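Local coordinates for protein alpha,alpha-trehalose-phosphate synthase (UDP-forming) (Burkholderia xenovorans, PDB 5HXA) that belongs to glycosyltransferase family 20 and has the two-domain GT-B architecture of a trehalose-phosphate synthase, at residues I158-H163 and K183-Y188. Sequence-based numbering, arbitrary orientation.
Sequences IGFFLH and KAMCSY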
loop_
_atom_site.group_PDB
_atom_site.type_symbol
_atom_site.label_atom_id
_atom_site.label_comp_id
_atom_site.label_asym_id
_atom_site.label_seq_id
_atom_site.Cartn_x
_atom_site.Cartn_y
_atom_site.Cartn_z
ATOM N N ILE A 158 14.960 4.674 27.800
ATOM C CA ILE A 158 13.917 3.796 27.272
ATOM C C ILE A 158 14.200 3.559 25.795
ATOM O O ILE A 158 14.314 4.518 25.020
ATOM C CB ILE A 158 12.499 4.373 27.453
ATOM C CG1 ILE A 158 12.298 4.952 28.863
ATOM C CG2 ILE A 158 11.446 3.282 27.203
ATOM C CD1 ILE A 158 10.987 5.745 29.014
ATOM N N GLY A 159 14.305 2.289 25.408
ATOM C CA GLY A 159 14.478 1.904 24.019
ATOM C C GLY A 159 13.265 1.138 23.524
ATOM O O GLY A 159 12.568 0.487 24.305
ATOM N N PHE A 160 13.010 1.233 22.218
ATOM C CA PHE A 160 11.916 0.535 21.560
ATOM C C PHE A 160 12.468 -0.265 20.392
ATOM O O PHE A 160 13.343 0.217 19.666
ATOM C CB PHE A 160 10.851 1.528 21.047
ATOM C CG PHE A 160 9.661 0.873 20.388
ATOM C CD1 PHE A 160 8.728 0.181 21.144
ATOM C CD2 PHE A 160 9.462 0.979 19.015
ATOM C CE1 PHE A 160 7.625 -0.400 20.545
ATOM C CE2 PHE A 160 8.356 0.396 18.409
ATOM C CZ PHE A 160 7.441 -0.301 19.175
ATOM N N PHE A 161 11.949 -1.481 20.196
ATOM C CA PHE A 161 12.242 -2.235 18.980
ATOM C C PHE A 161 10.943 -2.682 18.328
ATOM O O PHE A 161 10.089 -3.281 18.988
ATOM C CB PHE A 161 13.146 -3.456 19.235
ATOM C CG PHE A 161 13.598 -4.134 17.954
ATOM C CD1 PHE A 161 14.641 -3.607 17.202
ATOM C CD2 PHE A 161 12.942 -5.272 17.479
ATOM C CE1 PHE A 161 15.044 -4.209 15.997
ATOM C CE2 PHE A 161 13.344 -5.881 16.278
ATOM C CZ PHE A 161 14.396 -5.345 15.543
ATOM N N LEU A 162 10.799 -2.380 17.035
ATOM C CA LEU A 162 9.621 -2.739 16.256
ATOM C C LEU A 162 9.951 -3.994 15.458
ATOM O O LEU A 162 10.885 -3.984 14.653
ATOM C CB LEU A 162 9.222 -1.600 15.309
ATOM C CG LEU A 162 7.930 -1.839 14.504
ATOM C CD1 LEU A 162 6.714 -1.915 15.425
ATOM C CD2 LEU A 162 7.716 -0.776 13.434
ATOM N N HIS A 163 9.193 -5.066 15.675
ATOM C CA HIS A 163 9.511 -6.335 15.025
ATOM C C HIS A 163 8.919 -6.470 13.628
ATOM O O HIS A 163 9.370 -7.332 12.857
ATOM C CB HIS A 163 9.047 -7.501 15.903
ATOM C CG HIS A 163 9.851 -7.653 17.158
ATOM N ND1 HIS A 163 10.834 -8.608 17.300
ATOM C CD2 HIS A 163 9.836 -6.954 18.320
ATOM C CE1 HIS A 163 11.379 -8.506 18.502
ATOM N NE2 HIS A 163 10.791 -7.509 19.142
ATOM N N LYS A 183 4.667 11.134 17.225
ATOM C CA LYS A 183 5.101 12.025 18.296
ATOM C C LYS A 183 5.409 11.240 19.565
ATOM O O LYS A 183 6.472 11.407 20.174
ATOM C CB LYS A 183 4.030 13.084 18.571
ATOM C CG LYS A 183 4.386 13.958 19.798
ATOM C CD LYS A 183 3.412 15.128 19.962
ATOM C CE LYS A 183 3.764 15.976 21.186
ATOM N NZ LYS A 183 2.969 17.242 21.210
ATOM N N ALA A 184 4.493 10.349 19.964
ATOM C CA ALA A 184 4.712 9.562 21.175
ATOM C C ALA A 184 5.945 8.680 21.046
ATOM O O ALA A 184 6.683 8.490 22.018
ATOM C CB ALA A 184 3.479 8.717 21.495
ATOM N N MET A 185 6.188 8.124 19.857
ATOM C CA MET A 185 7.367 7.274 19.685
ATOM C C MET A 185 8.668 8.024 19.973
ATOM O O MET A 185 9.662 7.404 20.365
ATOM C CB MET A 185 7.409 6.695 18.271
ATOM C CG MET A 185 6.372 5.582 18.019
ATOM S SD MET A 185 6.307 5.122 16.280
ATOM C CE MET A 185 7.765 4.069 16.115
ATOM N N CYS A 186 8.700 9.341 19.764
ATOM C CA CYS A 186 9.934 10.084 20.004
ATOM C C CYS A 186 10.185 10.375 21.483
ATOM O O CYS A 186 11.181 11.040 21.812
ATOM C CB CYS A 186 9.921 11.378 19.184
ATOM S SG CYS A 186 10.004 11.047 17.376
ATOM N N SER A 187 9.319 9.891 22.384
ATOM C CA SER A 187 9.660 9.859 23.804
ATOM C C SER A 187 10.671 8.770 24.131
ATOM O O SER A 187 11.276 8.814 25.210
ATOM C CB SER A 187 8.402 9.658 24.656
ATOM O OG SER A 187 7.613 10.836 24.640
ATOM N N TYR A 188 10.840 7.786 23.247
ATOM C CA TYR A 188 11.917 6.815 23.381
ATOM C C TYR A 188 13.271 7.471 23.120
ATOM O O TYR A 188 13.403 8.330 22.240
ATOM C CB TYR A 188 11.717 5.653 22.391
ATOM C CG TYR A 188 10.579 4.701 22.756
ATOM C CD1 TYR A 188 10.738 3.759 23.772
ATOM C CD2 TYR A 188 9.368 4.725 22.060
ATOM C CE1 TYR A 188 9.707 2.881 24.114
ATOM C CE2 TYR A 188 8.325 3.850 22.391
ATOM C CZ TYR A 188 8.502 2.942 23.422
ATOM O OH TYR A 188 7.482 2.086 23.759
#
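The aromatic ring of Y188 lies against the strand residues I158 and F160, and the closest packing centres on CB of F160. This methylene sits 3.3 Å from the centroid of the tyrosine ring and only 4° off its normal, a CH-pi contact centred over the ring face. With CG of F160 anti to its backbone N (chi1 -178°), the phenyl ring runs on past the phenol toward its hydroxyl end, CD1 coming within 3.5 Å of Y188 OH. The two rings are inclined by 33° with centroids 4.9 Å apart, an oblique meeting. Beside the CD1–CE1 bond of the phenol, the CG2 branch of I158 comes within 3.5 Å of CD1 of Y188 and almost as close to CE1, the two side chains crossing at about a right angle.

Strand 158-161 is an inner strand of the parallel core of the N-terminal Rossmann-like domain of the GT-B fold, with strands 134-138 and 190-193 as its neighbours. Helix 178-185 belongs to the connection from strand 158-161 to strand 190-193, a beta-alpha-beta crossover. After the helix a type I turn from M185 to Y188, closed by a 3.1 Å bond from Y188 N to M185 O, brings the chain back to the sheet and lays the tyrosine over it.

Packing is looser on the helix side, where M185 offers F160 a single methyl, CE, 4.4 Å from CE2. No hydrogen bond joins the two segments. The loose side is not a solvent face either, since all five touching residues are buried, and the phenol's polar end is satisfied within the protein: Y188 OH hydrogen-bonds to the carbonyl oxygen of L142, while V137, F145 and A146 also touch the tyrosine side chain.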